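Local coordinates for protein sugar kinase, pfkB family (PDB 2AJR) that probably phosphorylates a sugar phosphate at the expense of ATP, as a pfkB-family carbohydrate kinase of the ribokinase clan related to 1-phosphofructokinase, at residues A70-V74 / D132-F136; N161-N166 / R186-I191. One frame throughout, in Å; residues are numbered along the deposited sequence.

Contact 1: A70-V74 / D132-F136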
ATOM      1  N   ALA A  70      19.929  -5.637 -14.853  1.00 32.24           N
ATOM      2  CA  ALA A  70      19.044  -4.594 -14.353  1.00 31.52           C
ATOM      3  C   ALA A  70      19.793  -3.757 -13.328  1.00 32.22           C
ATOM      4  O   ALA A  70      20.301  -4.294 -12.344  1.00 34.19           O
ATOM      5  CB  ALA A  70      17.800  -5.199 -13.721  1.00 29.71           C
ATOM      6  N   THR A  71      19.860  -2.444 -13.550  1.00 30.82           N
ATOM      7  CA  THR A  71      20.471  -1.546 -12.580  1.00 29.46           C
ATOM      8  C   THR A  71      19.555  -0.368 -12.168  1.00 29.29           C
ATOM      9  O   THR A  71      18.487  -0.167 -12.748  1.00 26.85           O
ATOM     10  CB  THR A  71      21.822  -1.015 -13.094  1.00 28.97           C
ATOM     11  OG1 THR A  71      22.541  -0.451 -11.986  1.00 29.83           O
ATOM     12  CG2 THR A  71      21.616   0.020 -14.173  1.00 23.34           C
ATOM     13  N   GLY A  72      20.001   0.385 -11.157  1.00 28.04           N
ATOM     14  CA  GLY A  72      19.188   1.401 -10.497  1.00 29.04           C
ATOM     15  C   GLY A  72      19.499   1.546  -9.008  1.00 29.57           C
ATOM     16  O   GLY A  72      20.581   1.182  -8.545  1.00 30.24           O
ATOM     17  N   PHE A  73      18.548   2.085  -8.251  1.00 29.31           N
ATOM     18  CA  PHE A  73      18.702   2.193  -6.806  1.00 29.22           C
ATOM     19  C   PHE A  73      17.627   1.364  -6.128  1.00 28.41           C
ATOM     20  O   PHE A  73      16.492   1.395  -6.547  1.00 30.32           O
ATOM     21  CB  PHE A  73      18.571   3.642  -6.347  1.00 29.43           C
ATOM     22  CG  PHE A  73      19.553   4.575  -6.981  1.00 30.06           C
ATOM     23  CD1 PHE A  73      20.892   4.536  -6.622  1.00 32.75           C
ATOM     24  CD2 PHE A  73      19.143   5.503  -7.919  1.00 29.19           C
ATOM     25  CE1 PHE A  73      21.813   5.395  -7.207  1.00 28.55           C
ATOM     26  CE2 PHE A  73      20.066   6.367  -8.508  1.00 34.48           C
ATOM     27  CZ  PHE A  73      21.404   6.304  -8.148  1.00 30.23           C
ATOM     28  N   VAL A  74      17.985   0.629  -5.082  1.00 27.57           N
ATOM     29  CA  VAL A  74      17.009  -0.046  -4.258  1.00 27.62           C
ATOM     30  C   VAL A  74      17.361   0.245  -2.827  1.00 27.57           C
ATOM     31  O   VAL A  74      18.511   0.578  -2.523  1.00 27.55           O
ATOM     32  CB  VAL A  74      17.019  -1.558  -4.483  1.00 29.46           C
ATOM     33  CG1 VAL A  74      16.762  -1.868  -5.950  1.00 32.24           C
ATOM     34  CG2 VAL A  74      18.341  -2.175  -3.998  1.00 26.50           C
ATOM     35  N   ASP A 132      25.739   8.235  -3.648  1.00 39.40           N
ATOM     36  CA  ASP A 132      25.022   7.135  -4.274  1.00 38.42           C
ATOM     37  C   ASP A 132      24.997   7.304  -5.788  1.00 35.85           C
ATOM     38  O   ASP A 132      25.230   6.344  -6.530  1.00 35.15           O
ATOM     39  CB  ASP A 132      23.580   7.037  -3.759  1.00 40.33           C
ATOM     40  CG  ASP A 132      23.487   6.626  -2.298  1.00 44.85           C
ATOM     41  OD1 ASP A 132      24.454   6.026  -1.767  1.00 50.57           O
ATOM     42  OD2 ASP A 132      22.429   6.929  -1.686  1.00 48.71           O
ATOM     43  N   VAL A 133      24.718   8.517  -6.251  1.00 32.69           N
ATOM     44  CA  VAL A 133      24.647   8.760  -7.688  1.00 31.32           C
ATOM     45  C   VAL A 133      26.019   8.498  -8.313  1.00 30.83           C
ATOM     46  O   VAL A 133      26.097   7.912  -9.384  1.00 30.86           O
ATOM     47  CB  VAL A 133      24.089  10.190  -8.026  1.00 31.71           C
ATOM     48  CG1 VAL A 133      24.281  10.542  -9.502  1.00 24.17           C
ATOM     49  CG2 VAL A 133      22.625  10.265  -7.665  1.00 24.39           C
ATOM     50  N   ASN A 134      27.093   8.895  -7.633  1.00 30.25           N
ATOM     51  CA  ASN A 134      28.443   8.641  -8.136  1.00 31.14           C
ATOM     52  C   ASN A 134      28.772   7.161  -8.226  1.00 30.80           C
ATOM     53  O   ASN A 134      29.293   6.696  -9.233  1.00 32.60           O
ATOM     54  CB  ASN A 134      29.494   9.378  -7.299  1.00 30.74           C
ATOM     55  CG  ASN A 134      29.505  10.870  -7.578  1.00 36.86           C
ATOM     56  OD1 ASN A 134      29.047  11.331  -8.639  1.00 37.57           O
ATOM     57  ND2 ASN A 134      30.027  11.639  -6.636  1.00 41.26           N
ATOM     58  N   HIS A 135      28.443   6.414  -7.190  1.00 30.44           N
ATOM     59  CA  HIS A 135      28.646   4.979  -7.220  1.00 29.86           C
ATOM     60  C   HIS A 135      27.861   4.381  -8.359  1.00 30.96           C
ATOM     61  O   HIS A 135      28.343   3.485  -9.038  1.00 32.84           O
ATOM     62  CB  HIS A 135      28.211   4.339  -5.911  1.00 28.74           C
ATOM     63  CG  HIS A 135      29.110   4.650  -4.768  1.00 22.39           C
ATOM     64  ND1 HIS A 135      28.702   4.546  -3.458  1.00 26.40           N
ATOM     65  CD2 HIS A 135      30.399   5.067  -4.731  1.00 30.10           C
ATOM     66  CE1 HIS A 135      29.705   4.875  -2.659  1.00 32.69           C
ATOM     67  NE2 HIS A 135      30.748   5.193  -3.406  1.00 33.23           N
ATOM     68  N   PHE A 136      26.653   4.882  -8.583  1.00 30.97           N
ATOM     69  CA  PHE A 136      25.874   4.421  -9.718  1.00 31.36           C
ATOM     70  C   PHE A 136      26.565   4.703 -11.058  1.00 31.79           C
ATOM     71  O   PHE A 136      26.613   3.827 -11.926  1.00 32.75           O
ATOM     72  CB  PHE A 136      24.462   5.025  -9.738  1.00 30.51           C
ATOM     73  CG  PHE A 136      23.701   4.648 -10.964  1.00 31.82           C
ATOM     74  CD1 PHE A 136      23.024   3.440 -11.028  1.00 30.24           C
ATOM     75  CD2 PHE A 136      23.723   5.455 -12.084  1.00 32.32           C
ATOM     76  CE1 PHE A 136      22.344   3.052 -12.177  1.00 31.60           C
ATOM     77  CE2 PHE A 136      23.046   5.070 -13.242  1.00 34.92           C
ATOM     78  CZ  PHE A 136      22.363   3.859 -13.286  1.00 32.10           C
TER
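T71 meets the far end of the F136 ring with both branches of its side chain, as strand 68-75 packs against helix 130-144. T71 OG1 lies 3.5 Å from F136 CE1, and the methyl T71 CG2 comes nearly as close, at 3.7 Å from the same atom. With OG1 anti to the backbone N (chi1 -164°), the hydroxyl also makes a hydrogen bond to N96 O on the adjacent strand, so the ring rests on a threonine whose polar end is already engaged. At G72 the chain turns a corner, and G72 N lies at the edge of the F136 ring, near the ring plane, 3.7 Å from F136 CE1. The phi/psi pair of G72 suits glycine, because a CB would run into the carbonyl O of T71. Beyond the corner F73 reaches over to the helix. The edge of its ring faces D132 O, which lies in the ring plane 3.6 Å from F73 CE1, while F73 CZ approaches F136 CB at 3.7 Å and lies near V133 CG2. The two aromatic rings, with centroids 5.4 Å apart, are inclined at 47°, an oblique pairing. With CG anti to its backbone N (chi1 175°), F136 sends its ring toward T71 and G72, while its CB stays by F73. An alanine here would keep the CB against F73 but is likely to leave a gap beside T71 and G72, where the ring now lies. The contact is buried, largely apolar packing in the layered alpha/beta core: strand 93-100 flanks it through V100, which touches F73 and D132, strand 14-18 adds V17 against F136, and helix 164-174 brings I164 to V133 and L168 to F136.

Contact 2: N161-N166 / R186-I191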
ATOM      1  N   ASN A 161      19.909  14.800  -9.776  1.00 41.38           N
ATOM      2  CA  ASN A 161      19.817  15.852 -10.768  1.00 41.51           C
ATOM      3  C   ASN A 161      19.192  15.330 -12.061  1.00 41.84           C
ATOM      4  O   ASN A 161      19.581  14.281 -12.576  1.00 39.88           O
ATOM      5  CB  ASN A 161      21.177  16.455 -11.057  1.00 40.72           C
ATOM      6  CG  ASN A 161      21.072  17.729 -11.860  1.00 42.05           C
ATOM      7  OD1 ASN A 161      20.763  17.697 -13.040  1.00 42.70           O
ATOM      8  ND2 ASN A 161      21.315  18.861 -11.218  1.00 44.51           N
ATOM      9  N   GLU A 162      18.238  16.089 -12.590  1.00 42.89           N
ATOM     10  CA  GLU A 162      17.569  15.741 -13.840  1.00 44.74           C
ATOM     11  C   GLU A 162      18.508  15.697 -15.041  1.00 42.35           C
ATOM     12  O   GLU A 162      18.157  15.142 -16.065  1.00 44.75           O
ATOM     13  CB  GLU A 162      16.397  16.698 -14.113  1.00 45.82           C
ATOM     14  CG  GLU A 162      15.303  16.643 -13.027  1.00 50.19           C
ATOM     15  CD  GLU A 162      13.962  17.185 -13.484  1.00 50.58           C
ATOM     16  OE1 GLU A 162      12.953  16.444 -13.388  1.00 65.68           O
ATOM     17  OE2 GLU A 162      13.911  18.349 -13.933  1.00 62.52           O
ATOM     18  N   GLY A 163      19.695  16.273 -14.925  1.00 40.71           N
ATOM     19  CA  GLY A 163      20.729  16.125 -15.949  1.00 39.95           C
ATOM     20  C   GLY A 163      21.354  14.741 -16.075  1.00 39.77           C
ATOM     21  O   GLY A 163      22.010  14.446 -17.085  1.00 38.87           O
ATOM     22  N   ILE A 164      21.155  13.884 -15.070  1.00 38.95           N
ATOM     23  CA  ILE A 164      21.775  12.566 -15.072  1.00 39.09           C
ATOM     24  C   ILE A 164      21.433  11.764 -16.329  1.00 40.62           C
ATOM     25  O   ILE A 164      22.311  11.119 -16.899  1.00 41.44           O
ATOM     26  CB  ILE A 164      21.433  11.732 -13.805  1.00 39.49           C
ATOM     27  CG1 ILE A 164      22.425  10.575 -13.672  1.00 36.07           C
ATOM     28  CG2 ILE A 164      19.968  11.221 -13.838  1.00 39.07           C
ATOM     29  CD1 ILE A 164      22.144   9.657 -12.531  1.00 38.96           C
ATOM     30  N   CYS A 165      20.180  11.817 -16.773  1.00 41.14           N
ATOM     31  CA  CYS A 165      19.775  11.096 -17.985  1.00 44.44           C
ATOM     32  C   CYS A 165      20.562  11.491 -19.214  1.00 41.69           C
ATOM     33  O   CYS A 165      20.818  10.665 -20.095  1.00 42.98           O
ATOM     34  CB  CYS A 165      18.304  11.338 -18.280  1.00 47.23           C
ATOM     35  SG  CYS A 165      17.271  10.681 -16.985  1.00 68.35           S
ATOM     36  N   ASN A 166      20.915  12.763 -19.297  1.00 38.50           N
ATOM     37  CA  ASN A 166      21.765  13.209 -20.367  1.00 36.38           C
ATOM     38  C   ASN A 166      23.106  12.491 -20.245  1.00 34.71           C
ATOM     39  O   ASN A 166      23.603  11.946 -21.218  1.00 31.51           O
ATOM     40  CB  ASN A 166      21.928  14.731 -20.319  1.00 36.59           C
ATOM     41  CG  ASN A 166      22.627  15.271 -21.525  1.00 34.22           C
ATOM     42  OD1 ASN A 166      23.818  15.043 -21.721  1.00 32.14           O
ATOM     43  ND2 ASN A 166      21.887  15.987 -22.359  1.00 38.64           N
ATOM     44  N   ARG A 186       9.800  16.430 -19.501  1.00 43.14           N
ATOM     45  CA  ARG A 186      10.715  17.229 -18.698  1.00 43.37           C
ATOM     46  C   ARG A 186      12.084  16.581 -18.676  1.00 42.37           C
ATOM     47  O   ARG A 186      13.086  17.225 -18.946  1.00 43.45           O
ATOM     48  CB  ARG A 186      10.177  17.380 -17.276  1.00 45.76           C
ATOM     49  CG  ARG A 186      10.709  18.607 -16.569  1.00 56.77           C
ATOM     50  CD  ARG A 186       9.645  19.280 -15.693  1.00 66.69           C
ATOM     51  NE  ARG A 186      10.259  20.190 -14.722  1.00 71.82           N
ATOM     52  CZ  ARG A 186      10.889  19.802 -13.607  1.00 72.97           C
ATOM     53  NH1 ARG A 186      11.003  18.508 -13.290  1.00 69.65           N
ATOM     54  NH2 ARG A 186      11.415  20.720 -12.798  1.00 69.92           N
ATOM     55  N   LEU A 187      12.130  15.290 -18.391  1.00 40.55           N
ATOM     56  CA  LEU A 187      13.401  14.586 -18.441  1.00 38.69           C
ATOM     57  C   LEU A 187      13.966  14.498 -19.877  1.00 38.90           C
ATOM     58  O   LEU A 187      15.177  14.638 -20.059  1.00 39.88           O
ATOM     59  CB  LEU A 187      13.292  13.205 -17.769  1.00 37.92           C
ATOM     60  CG  LEU A 187      12.759  13.204 -16.320  1.00 38.75           C
ATOM     61  CD1 LEU A 187      12.819  11.815 -15.675  1.00 40.90           C
ATOM     62  CD2 LEU A 187      13.484  14.200 -15.437  1.00 37.96           C
ATOM     63  N   LEU A 188      13.121  14.307 -20.890  1.00 36.04           N
ATOM     64  CA  LEU A 188      13.624  14.194 -22.270  1.00 37.52           C
ATOM     65  C   LEU A 188      14.205  15.507 -22.796  1.00 38.12           C
ATOM     66  O   LEU A 188      15.173  15.513 -23.545  1.00 37.01           O
ATOM     67  CB  LEU A 188      12.528  13.723 -23.239  1.00 38.01           C
ATOM     68  CG  LEU A 188      12.132  12.252 -23.184  1.00 39.01           C
ATOM     69  CD1 LEU A 188      11.081  11.954 -24.232  1.00 39.15           C
ATOM     70  CD2 LEU A 188      13.377  11.369 -23.384  1.00 41.46           C
ATOM     71  N   GLU A 189      13.568  16.611 -22.433  1.00 39.82           N
ATOM     72  CA  GLU A 189      14.096  17.963 -22.681  1.00 40.96           C
ATOM     73  C   GLU A 189      15.579  18.052 -22.260  1.00 40.10           C
ATOM     74  O   GLU A 189      16.438  18.618 -22.934  1.00 39.60           O
ATOM     75  CB  GLU A 189      13.272  18.966 -21.851  1.00 41.24           C
ATOM     76  CG  GLU A 189      12.877  20.234 -22.576  1.00 50.99           C
ATOM     77  CD  GLU A 189      11.441  20.222 -23.070  1.00 56.82           C
ATOM     78  OE1 GLU A 189      10.525  19.982 -22.246  1.00 60.81           O
ATOM     79  OE2 GLU A 189      11.231  20.483 -24.275  1.00 54.92           O
ATOM     80  N   ARG A 190      15.862  17.451 -21.119  1.00 40.28           N
ATOM     81  CA  ARG A 190      17.177  17.506 -20.509  1.00 39.67           C
ATOM     82  C   ARG A 190      18.165  16.652 -21.319  1.00 38.19           C
ATOM     83  O   ARG A 190      19.320  17.037 -21.515  1.00 37.09           O
ATOM     84  CB  ARG A 190      17.015  17.019 -19.075  1.00 40.47           C
ATOM     85  CG  ARG A 190      17.670  17.788 -17.997  1.00 42.51           C
ATOM     86  CD  ARG A 190      17.735  19.300 -18.153  1.00 45.69           C
ATOM     87  NE  ARG A 190      19.078  19.670 -17.700  1.00 50.99           N
ATOM     88  CZ  ARG A 190      19.467  19.696 -16.425  1.00 41.88           C
ATOM     89  NH1 ARG A 190      18.606  19.448 -15.444  1.00 39.03           N
ATOM     90  NH2 ARG A 190      20.723  20.007 -16.124  1.00 49.27           N
ATOM     91  N   ILE A 191      17.675  15.523 -21.838  1.00 37.41           N
ATOM     92  CA  ILE A 191      18.438  14.660 -22.751  1.00 35.63           C
ATOM     93  C   ILE A 191      18.696  15.323 -24.108  1.00 35.12           C
ATOM     94  O   ILE A 191      19.811  15.284 -24.624  1.00 36.45           O
ATOM     95  CB  ILE A 191      17.702  13.316 -22.996  1.00 36.18           C
ATOM     96  CG1 ILE A 191      17.774  12.437 -21.741  1.00 36.63           C
ATOM     97  CG2 ILE A 191      18.268  12.580 -24.226  1.00 31.34           C
ATOM     98  CD1 ILE A 191      16.805  11.246 -21.753  1.00 33.04           C
TER
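E162 reaches from the type I beta turn N161 to I164, which leads into helix 164-174, to R186 and L187 of helix 185-193, in the Rossmann-like alpha/beta domain of the ribokinase fold. Its side chain can be followed outward. E162 CB lies 3.8 Å from R190 NH1, CG and then CD pass L187 CD2, which OE1 also touches, and E162 OE1 forms a salt bridge with R186 NH1 at 2.8 Å. OE2 lies over a face of the R186 guanidinium, whose plane is turned 51° from that of the carboxylate. CG of E162 is anti to the carbonyl carbon (chi1 -62°) and the chain runs on extended, which carries the charge across to R186. R190 approaches the turn from the other helix with a bent chain: its CG sits by E162 O, and one face of its guanidinium packs against G163 N, 3.3 Å above the plane and offset toward the rim. This is packing alone, since both groups are donors and the N-H of G163 is used by N161 OD1. R190 NE has a weak, long ion pair with E193 OE2. Further along helix 164-174 the packing becomes apolar, with C165 CB 3.7 Å from I191 CG1; both side chains also touch Q183. N166 ND2 donates to R190 O, although the position of ND2 is less sure. The turn itself is pinned by a capping bond: N161 OD1 accepts from G163 N at 2.6 Å, with the donor in the carbonyl plane and an N-H...O angle of 158°.

How the contacts relate
Contact 1 closes before contact 2 opens, so the two follow in series along the chain, with centres about 16 Å apart. Both belong to the layered alpha/beta core built on the large, mostly parallel sheet. Strand 68-75 of contact 1 lies near one end of it, whereas strand 178-182, which follows helix 164-174 and precedes helix 185-193 in the chain, lies further in. The contacts meet where V133 CG1 packs on I164 CD1, at 3.8 Å. Helix 164-174 is thus shared: I164 turns to helix 130-144, C165 and N166 to helix 185-193. Both lie away from the magnesium site: contact 1 fastens helix 130-144 to the sheet, contact 2 the start of helix 164-174 to helix 185-193.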